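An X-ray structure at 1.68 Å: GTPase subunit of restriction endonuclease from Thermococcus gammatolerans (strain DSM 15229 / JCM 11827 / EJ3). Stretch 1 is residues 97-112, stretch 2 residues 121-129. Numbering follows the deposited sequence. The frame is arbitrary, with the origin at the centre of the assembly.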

ATOM      1  N   ILE A  97       0.734  -7.111   4.839  1.00 19.43           N
ATOM      2  CA  ILE A  97       0.996  -6.215   5.961  1.00 20.73           C
ATOM      3  C   ILE A  97       1.544  -7.008   7.144  1.00 22.98           C
ATOM      4  O   ILE A  97       0.945  -7.997   7.597  1.00 21.36           O
ATOM      5  CB  ILE A  97      -0.262  -5.434   6.368  1.00 19.43           C
ATOM      6  CG1 ILE A  97      -0.753  -4.543   5.198  1.00 23.13           C
ATOM      7  CG2 ILE A  97       0.027  -4.585   7.602  1.00 21.60           C
ATOM      8  CD1 ILE A  97      -2.023  -3.770   5.484  1.00 27.92           C
ATOM      9  N   CYS A  98       2.710  -6.594   7.622  1.00 19.17           N
ATOM     10  CA  CYS A  98       3.320  -7.198   8.805  1.00 19.34           C
ATOM     11  C   CYS A  98       2.735  -6.635  10.097  1.00 20.46           C
ATOM     12  O   CYS A  98       2.543  -7.369  11.075  1.00 21.39           O
ATOM     13  CB  CYS A  98       4.821  -6.944   8.739  1.00 23.96           C
ATOM     14  SG  CYS A  98       5.787  -7.660  10.078  1.00 27.01           S
ATOM     15  N   GLU A  99       2.499  -5.329  10.133  1.00 20.73           N
ATOM     16  CA  GLU A  99       2.013  -4.647  11.320  1.00 19.31           C
ATOM     17  C   GLU A  99       1.325  -3.361  10.901  1.00 22.24           C
ATOM     18  O   GLU A  99       1.634  -2.786   9.861  1.00 22.71           O
ATOM     19  CB  GLU A  99       3.133  -4.276  12.293  1.00 26.13           C
ATOM     20  CG  GLU A  99       3.270  -5.180  13.500  1.00 32.71           C
ATOM     21  CD  GLU A  99       2.054  -5.129  14.414  1.00 32.89           C
ATOM     22  OE1 GLU A  99       1.015  -4.549  14.041  1.00 32.23           O
ATOM     23  OE2 GLU A  99       2.120  -5.723  15.495  1.00 39.28           O
ATOM     24  N   THR A 100       0.420  -2.906  11.742  1.00 23.59           N
ATOM     25  CA  THR A 100      -0.182  -1.588  11.580  1.00 26.59           C
ATOM     26  C   THR A 100       0.091  -0.802  12.848  1.00 23.81           C
ATOM     27  O   THR A 100       0.145  -1.357  13.948  1.00 26.89           O
ATOM     28  CB  THR A 100      -1.689  -1.641  11.315  1.00 27.64           C
ATOM     29  OG1 THR A 100      -2.352  -2.223  12.443  1.00 27.64           O
ATOM     30  CG2 THR A 100      -2.001  -2.439  10.067  1.00 25.59           C
ATOM     31  N   VAL A 101       0.284   0.502  12.682  1.00 22.63           N
ATOM     32  CA  VAL A 101       0.621   1.396  13.773  1.00 23.27           C
ATOM     33  C   VAL A 101      -0.184   2.659  13.547  1.00 26.15           C
ATOM     34  O   VAL A 101      -0.027   3.301  12.509  1.00 27.69           O
ATOM     35  CB  VAL A 101       2.125   1.726  13.819  1.00 29.94           C
ATOM     36  CG1 VAL A 101       2.394   2.720  14.935  1.00 32.50           C
ATOM     37  CG2 VAL A 101       2.953   0.445  13.984  1.00 30.25           C
ATOM     38  N   GLU A 102      -1.028   3.024  14.498  1.00 26.60           N
ATOM     39  CA  GLU A 102      -1.678   4.322  14.478  1.00 30.61           C
ATOM     40  C   GLU A 102      -0.793   5.323  15.216  1.00 26.90           C
ATOM     41  O   GLU A 102      -0.544   5.173  16.419  1.00 31.38           O
ATOM     42  CB  GLU A 102      -3.071   4.254  15.106  1.00 34.91           C
ATOM     43  CG  GLU A 102      -3.742   5.622  15.194  1.00 45.19           C
ATOM     44  CD  GLU A 102      -5.071   5.603  15.972  1.00 50.83           C
ATOM     45  OE1 GLU A 102      -5.641   6.696  16.193  1.00 47.02           O
ATOM     46  OE2 GLU A 102      -5.468   4.514  16.442  1.00 47.02           O
ATOM     47  N   ILE A 103      -0.318   6.339  14.508  1.00 28.35           N
ATOM     48  CA  ILE A 103       0.409   7.436  15.137  1.00 27.68           C
ATOM     49  C   ILE A 103      -0.611   8.445  15.651  1.00 30.97           C
ATOM     50  O   ILE A 103      -1.519   8.854  14.920  1.00 29.33           O
ATOM     51  CB  ILE A 103       1.390   8.102  14.158  1.00 27.01           C
ATOM     52  CG1 ILE A 103       2.379   7.066  13.600  1.00 25.67           C
ATOM     53  CG2 ILE A 103       2.131   9.241  14.854  1.00 32.07           C
ATOM     54  CD1 ILE A 103       3.226   6.402  14.634  1.00 27.48           C
ATOM     55  N   SER A 104      -0.455   8.864  16.899  1.00 30.02           N
ATOM     56  CA  SER A 104      -1.378   9.840  17.452  1.00 34.06           C
ATOM     57  C   SER A 104      -1.265  11.169  16.712  1.00 35.55           C
ATOM     58  O   SER A 104      -0.184  11.580  16.278  1.00 30.99           O
ATOM     59  CB  SER A 104      -1.093  10.044  18.934  1.00 38.13           C
ATOM     60  OG  SER A 104      -0.334  11.220  19.129  1.00 50.37           O
ATOM     61  N   GLU A 105      -2.397  11.869  16.597  1.00 33.70           N
ATOM     62  CA  GLU A 105      -2.386  13.179  15.952  1.00 34.64           C
ATOM     63  C   GLU A 105      -1.300  14.095  16.501  1.00 31.58           C
ATOM     64  O   GLU A 105      -0.812  14.985  15.794  1.00 36.89           O
ATOM     65  CB  GLU A 105      -3.735  13.884  16.134  1.00 41.56           C
ATOM     66  CG  GLU A 105      -4.959  13.107  15.736  1.00 41.44           C
ATOM     67  CD  GLU A 105      -6.233  13.948  15.873  1.00 39.06           C
ATOM     68  OE1 GLU A 105      -7.201  13.684  15.125  1.00 45.51           O
ATOM     69  OE2 GLU A 105      -6.251  14.877  16.721  1.00 45.22           O
ATOM     70  N   ASN A 106      -0.932  13.924  17.771  1.00 36.09           N
ATOM     71  CA  ASN A 106       0.044  14.795  18.412  1.00 33.63           C
ATOM     72  C   ASN A 106       1.489  14.389  18.135  1.00 37.15           C
ATOM     73  O   ASN A 106       2.411  15.092  18.559  1.00 36.43           O
ATOM     74  CB  ASN A 106      -0.170  14.793  19.936  1.00 39.81           C
ATOM     75  CG  ASN A 106      -1.628  15.002  20.333  1.00 40.68           C
ATOM     76  OD1 ASN A 106      -2.261  14.128  20.939  1.00 43.95           O
ATOM     77  ND2 ASN A 106      -2.161  16.162  20.001  1.00 41.62           N
ATOM     78  N   ASP A 107       1.708  13.264  17.458  1.00 31.24           N
ATOM     79  CA  ASP A 107       3.030  12.667  17.331  1.00 29.20           C
ATOM     80  C   ASP A 107       3.463  12.517  15.877  1.00 30.62           C
ATOM     81  O   ASP A 107       4.409  11.771  15.595  1.00 32.89           O
ATOM     82  CB  ASP A 107       3.053  11.297  18.013  1.00 31.50           C
ATOM     83  CG  ASP A 107       3.130  11.390  19.527  1.00 47.73           C
ATOM     84  OD1 ASP A 107       3.708  12.377  20.036  1.00 50.22           O
ATOM     85  OD2 ASP A 107       2.609  10.464  20.199  1.00 48.50           O
ATOM     86  N   VAL A 108       2.828  13.243  14.956  1.00 32.08           N
ATOM     87  CA  VAL A 108       3.062  13.008  13.532  1.00 26.78           C
ATOM     88  C   VAL A 108       4.266  13.743  12.968  1.00 25.43           C
ATOM     89  O   VAL A 108       4.617  13.529  11.797  1.00 26.59           O
ATOM     90  CB  VAL A 108       1.811  13.407  12.721  1.00 26.91           C
ATOM     91  CG1 VAL A 108       0.649  12.504  13.068  1.00 30.53           C
ATOM     92  CG2 VAL A 108       1.412  14.887  12.970  1.00 29.88           C
ATOM     93  N   SER A 109       4.943  14.591  13.747  1.00 26.49           N
ATOM     94  CA  SER A 109       5.948  15.444  13.133  1.00 22.83           C
ATOM     95  C   SER A 109       7.040  14.636  12.414  1.00 22.27           C
ATOM     96  O   SER A 109       7.561  15.081  11.383  1.00 24.11           O
ATOM     97  CB  SER A 109       6.597  16.351  14.180  1.00 30.55           C
ATOM     98  OG  SER A 109       7.680  17.030  13.585  1.00 41.98           O
ATOM     99  N   PHE A 110       7.443  13.492  12.980  1.00 24.53           N
ATOM    100  CA  PHE A 110       8.538  12.736  12.368  1.00 21.85           C
ATOM    101  C   PHE A 110       8.179  12.256  10.959  1.00 24.33           C
ATOM    102  O   PHE A 110       9.079  12.021  10.144  1.00 24.71           O
ATOM    103  CB  PHE A 110       8.969  11.536  13.247  1.00 22.37           C
ATOM    104  CG  PHE A 110       8.101  10.311  13.122  1.00 22.95           C
ATOM    105  CD1 PHE A 110       6.860  10.247  13.751  1.00 27.48           C
ATOM    106  CD2 PHE A 110       8.533   9.213  12.411  1.00 23.84           C
ATOM    107  CE1 PHE A 110       6.061   9.114  13.640  1.00 27.88           C
ATOM    108  CE2 PHE A 110       7.749   8.072  12.307  1.00 25.77           C
ATOM    109  CZ  PHE A 110       6.514   8.019  12.921  1.00 25.46           C
ATOM    110  N   LEU A 111       6.896  12.117  10.651  1.00 22.57           N
ATOM    111  CA  LEU A 111       6.500  11.628   9.330  1.00 19.44           C
ATOM    112  C   LEU A 111       6.921  12.597   8.237  1.00 24.42           C
ATOM    113  O   LEU A 111       7.092  12.186   7.090  1.00 24.87           O
ATOM    114  CB  LEU A 111       4.985  11.374   9.272  1.00 22.03           C
ATOM    115  CG  LEU A 111       4.515  10.247  10.191  1.00 23.51           C
ATOM    116  CD1 LEU A 111       3.001  10.182  10.253  1.00 28.86           C
ATOM    117  CD2 LEU A 111       5.109   8.914   9.757  1.00 25.09           C
ATOM    118  N   ASN A 112       7.119  13.884   8.574  1.00 25.35           N
ATOM    119  CA  ASN A 112       7.577  14.843   7.581  1.00 26.68           C
ATOM    120  C   ASN A 112       9.036  14.639   7.218  1.00 26.89           C
ATOM    121  O   ASN A 112       9.486  15.230   6.233  1.00 32.70           O
ATOM    122  CB  ASN A 112       7.367  16.281   8.089  1.00 27.25           C
ATOM    123  CG  ASN A 112       5.905  16.616   8.311  1.00 34.55           C
ATOM    124  OD1 ASN A 112       5.041  16.342   7.468  1.00 33.15           O
ATOM    125  ND2 ASN A 112       5.618  17.209   9.461  1.00 40.45           N
ATOM    126  N   PHE A 121      -0.720  11.531   7.271  1.00 30.86           N
ATOM    127  CA  PHE A 121      -0.885  10.116   6.929  1.00 28.24           C
ATOM    128  C   PHE A 121      -0.481   9.215   8.095  1.00 30.18           C
ATOM    129  O   PHE A 121       0.414   8.355   7.995  1.00 29.82           O
ATOM    130  CB  PHE A 121      -0.076   9.792   5.677  1.00 29.20           C
ATOM    131  CG  PHE A 121      -0.355  10.714   4.525  1.00 31.11           C
ATOM    132  CD1 PHE A 121      -1.574  10.685   3.901  1.00 32.10           C
ATOM    133  CD2 PHE A 121       0.590  11.619   4.091  1.00 33.72           C
ATOM    134  CE1 PHE A 121      -1.851  11.535   2.838  1.00 38.60           C
ATOM    135  CE2 PHE A 121       0.318  12.483   3.043  1.00 37.93           C
ATOM    136  CZ  PHE A 121      -0.899  12.429   2.408  1.00 36.17           C
ATOM    137  N   ARG A 122      -1.194   9.377   9.204  1.00 28.45           N
ATOM    138  CA  ARG A 122      -0.746   8.824  10.469  1.00 25.67           C
ATOM    139  C   ARG A 122      -1.171   7.375  10.718  1.00 23.40           C
ATOM    140  O   ARG A 122      -0.710   6.778  11.691  1.00 24.81           O
ATOM    141  CB  ARG A 122      -1.244   9.704  11.618  1.00 31.05           C
ATOM    142  CG  ARG A 122      -2.756   9.652  11.838  1.00 31.37           C
ATOM    143  CD  ARG A 122      -3.194  10.747  12.817  1.00 33.32           C
ATOM    144  NE  ARG A 122      -4.626  10.642  13.111  1.00 35.54           N
ATOM    145  CZ  ARG A 122      -5.147   9.833  14.031  1.00 41.34           C
ATOM    146  NH1 ARG A 122      -4.359   9.060  14.772  1.00 38.92           N
ATOM    147  NH2 ARG A 122      -6.460   9.805  14.228  1.00 38.75           N
ATOM    148  N   PHE A 123      -2.006   6.786   9.875  1.00 23.36           N
ATOM    149  CA  PHE A 123      -2.325   5.362   9.989  1.00 25.01           C
ATOM    150  C   PHE A 123      -1.342   4.587   9.122  1.00 23.10           C
ATOM    151  O   PHE A 123      -1.468   4.541   7.891  1.00 24.97           O
ATOM    152  CB  PHE A 123      -3.786   5.123   9.613  1.00 25.92           C
ATOM    153  CG  PHE A 123      -4.746   5.697  10.626  1.00 31.03           C
ATOM    154  CD1 PHE A 123      -5.066   4.995  11.783  1.00 41.36           C
ATOM    155  CD2 PHE A 123      -5.290   6.955  10.441  1.00 35.74           C
ATOM    156  CE1 PHE A 123      -5.931   5.534  12.729  1.00 43.54           C
ATOM    157  CE2 PHE A 123      -6.148   7.503  11.389  1.00 39.92           C
ATOM    158  CZ  PHE A 123      -6.466   6.790  12.531  1.00 40.55           C
ATOM    159  N   LEU A 124      -0.359   3.963   9.776  1.00 24.75           N
ATOM    160  CA  LEU A 124       0.743   3.327   9.076  1.00 23.47           C
ATOM    161  C   LEU A 124       0.517   1.834   8.908  1.00 21.60           C
ATOM    162  O   LEU A 124      -0.004   1.156   9.803  1.00 25.18           O
ATOM    163  CB  LEU A 124       2.063   3.538   9.834  1.00 21.15           C
ATOM    164  CG  LEU A 124       2.450   4.947  10.272  1.00 22.17           C
ATOM    165  CD1 LEU A 124       3.830   4.903  10.934  1.00 24.76           C
ATOM    166  CD2 LEU A 124       2.449   5.882   9.085  1.00 25.34           C
HETATM  167  N   MSE A 125       1.002   1.316   7.790  1.00 19.78           N
HETATM  168  CA  MSE A 125       1.042  -0.132   7.552  1.00 20.35           C
HETATM  169  C   MSE A 125       2.489  -0.479   7.191  1.00 22.99           C
HETATM  170  O   MSE A 125       3.068   0.155   6.302  1.00 20.98           O
HETATM  171  CB  MSE A 125       0.090  -0.552   6.440  1.00 22.25           C
HETATM  172  CG  MSE A 125       0.447   0.045   5.084  1.00 24.44           C
HETATM  173 SE   MSE A 125      -1.073  -0.153   3.832  1.00 32.09          SE
HETATM  174  CE  MSE A 125      -2.275   0.766   4.922  1.00 26.12           C
ATOM    175  N   PHE A 126       3.062  -1.474   7.857  1.00 18.59           N
ATOM    176  CA  PHE A 126       4.425  -1.917   7.600  1.00 17.74           C
ATOM    177  C   PHE A 126       4.414  -3.198   6.772  1.00 21.14           C
ATOM    178  O   PHE A 126       3.546  -4.052   6.956  1.00 22.64           O
ATOM    179  CB  PHE A 126       5.183  -2.138   8.920  1.00 18.70           C
ATOM    180  CG  PHE A 126       5.656  -0.864   9.561  1.00 18.96           C
ATOM    181  CD1 PHE A 126       4.780  -0.090  10.291  1.00 21.92           C
ATOM    182  CD2 PHE A 126       6.966  -0.417   9.387  1.00 20.24           C
ATOM    183  CE1 PHE A 126       5.186   1.129  10.849  1.00 22.00           C
ATOM    184  CE2 PHE A 126       7.366   0.776   9.931  1.00 23.43           C
ATOM    185  CZ  PHE A 126       6.458   1.551  10.670  1.00 23.40           C
ATOM    186  N   PHE A 127       5.394  -3.325   5.869  1.00 18.12           N
ATOM    187  CA  PHE A 127       5.608  -4.510   5.043  1.00 21.01           C
ATOM    188  C   PHE A 127       7.002  -5.073   5.306  1.00 20.69           C
ATOM    189  O   PHE A 127       7.995  -4.352   5.169  1.00 22.17           O
ATOM    190  CB  PHE A 127       5.483  -4.172   3.553  1.00 20.02           C
ATOM    191  CG  PHE A 127       4.165  -3.605   3.169  1.00 17.96           C
ATOM    192  CD1 PHE A 127       3.936  -2.237   3.242  1.00 19.62           C
ATOM    193  CD2 PHE A 127       3.144  -4.424   2.735  1.00 23.47           C
ATOM    194  CE1 PHE A 127       2.725  -1.707   2.897  1.00 21.89           C
ATOM    195  CE2 PHE A 127       1.916  -3.895   2.393  1.00 21.45           C
ATOM    196  CZ  PHE A 127       1.710  -2.531   2.463  1.00 21.38           C
ATOM    197  N   LYS A 128       7.094  -6.365   5.634  1.00 22.81           N
ATOM    198  CA  LYS A 128       8.411  -6.910   5.976  1.00 23.87           C
ATOM    199  C   LYS A 128       9.306  -7.005   4.744  1.00 27.48           C
ATOM    200  O   LYS A 128      10.488  -6.649   4.799  1.00 32.09           O
ATOM    201  CB  LYS A 128       8.292  -8.278   6.635  1.00 27.17           C
ATOM    202  CG  LYS A 128       9.650  -8.828   7.055  1.00 32.44           C
ATOM    203  CD  LYS A 128       9.620  -9.358   8.455  1.00 45.53           C
ATOM    204  CE  LYS A 128       8.618 -10.458   8.584  1.00 34.00           C
ATOM    205  NZ  LYS A 128       8.961 -11.370   9.737  1.00 41.07           N
ATOM    206  N   LYS A 129       8.769  -7.519   3.635  1.00 29.53           N
ATOM    207  CA  LYS A 129       9.487  -7.545   2.362  1.00 30.33           C
ATOM    208  C   LYS A 129       8.947  -6.413   1.502  1.00 27.67           C
ATOM    209  O   LYS A 129       7.753  -6.105   1.567  1.00 28.73           O
ATOM    210  CB  LYS A 129       9.327  -8.889   1.646  1.00 35.20           C
ATOM    211  CG  LYS A 129       9.745 -10.113   2.490  1.00 46.70           C
ATOM    212  CD  LYS A 129      11.267 -10.230   2.651  1.00 56.00           C
ATOM    213  CE  LYS A 129      11.642 -11.445   3.501  1.00 55.64           C
ATOM    214  NZ  LYS A 129      13.110 -11.557   3.712  1.00 61.54           N
TER

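Two antiparallel strands, 99-102 and 123-127, form the heart of this contact. Their axes approach to 4.7 Å with 157° between their directions, and the two stretches together bury 855 Å². Backbone hydrogen bonds run along the register, and the side chains of each pair within the strands share one face of the ladder.

Stretch 2 enters with Phe121, whose ring takes little part; its carbonyl O merely rests 3.9 Å from Leu111 CD1. Arg122 is the first real anchor, and it gives up more surface to the other stretch than any other residue. Its backbone extends the ladder one step beyond the strand, with Ile103 N donating to Arg122 O at 2.9 Å. Its side chain then reaches back to the same neighbourhood: Arg122 NH1 donates to Ile103 O at 2.9 Å and to Glu102 OE1 at 3.0 Å, the latter also a salt bridge. Both oxygens lie at the edge of the guanidinium, near its plane, where N-H bonds point. Over one face of the group sits Glu105 CG, 3.6 Å from Arg122 NE, so the aliphatic part of an acidic side chain covers the flat cation. Glu105 OE1 is 4.0 Å from Arg122 NH2 but well out of the plane, and contributes charge rather than a hydrogen bond. The base of the arginine is used as well, with Arg122 CB 3.7 Å from Val108 CG1.

Phe123 faces Glu102 in a non-hydrogen-bonded pair, CA to CA 4.7 Å. Their side chains share a face, and Glu102 CG comes within 3.3 Å of Phe123 CE1. The extended glutamate thus sets its methylene against the ring while its carboxylate holds the arginine.

Leu124 pairs with Val101 through two hydrogen bonds: Leu124 N to Val101 O at 2.8 Å and Val101 N to Leu124 O at 3.0 Å. Leu124 O also receives a CA-H contact from Thr100 CA at 3.3 Å. The leucine side chain, on the same face as Val101, is a greasy hub: Leu124 CD1 lies 3.7 Å from Ile103 CG1, and Leu124 CD2 lies 4.1 Å from Leu111 CD2.

Met125, present as selenomethionine, sits opposite Thr100 with CA atoms 4.5 Å apart. The end of its side chain leads away, but Met125 CB still meets Ile97 CD1 at 4.0 Å.

Phe126 returns to the face of Leu124 and Val101, its CE1 3.9 Å from Val101 CG2. Phe126 N donates to Glu99 O at 2.8 Å in a nearly straight bond of 178°. Phe126 O instead accepts from Cys98 N at 2.8 Å, at the corner where stretch 1 turns.

Beyond it, the CB of Phe127 points away, yet its ring swings back so that Phe127 CE2 lies 3.9 Å from Ile97 CG1. Lys128 adds a peripheral touch, its backbone N 3.9 Å from Cys98 CB. The rule to read here is economical: alternating faces, the larger apolar cluster on the face of Val101, Leu124 and Phe126, and an arginine bonded to both backbone and side chain just before the strand of stretch 2.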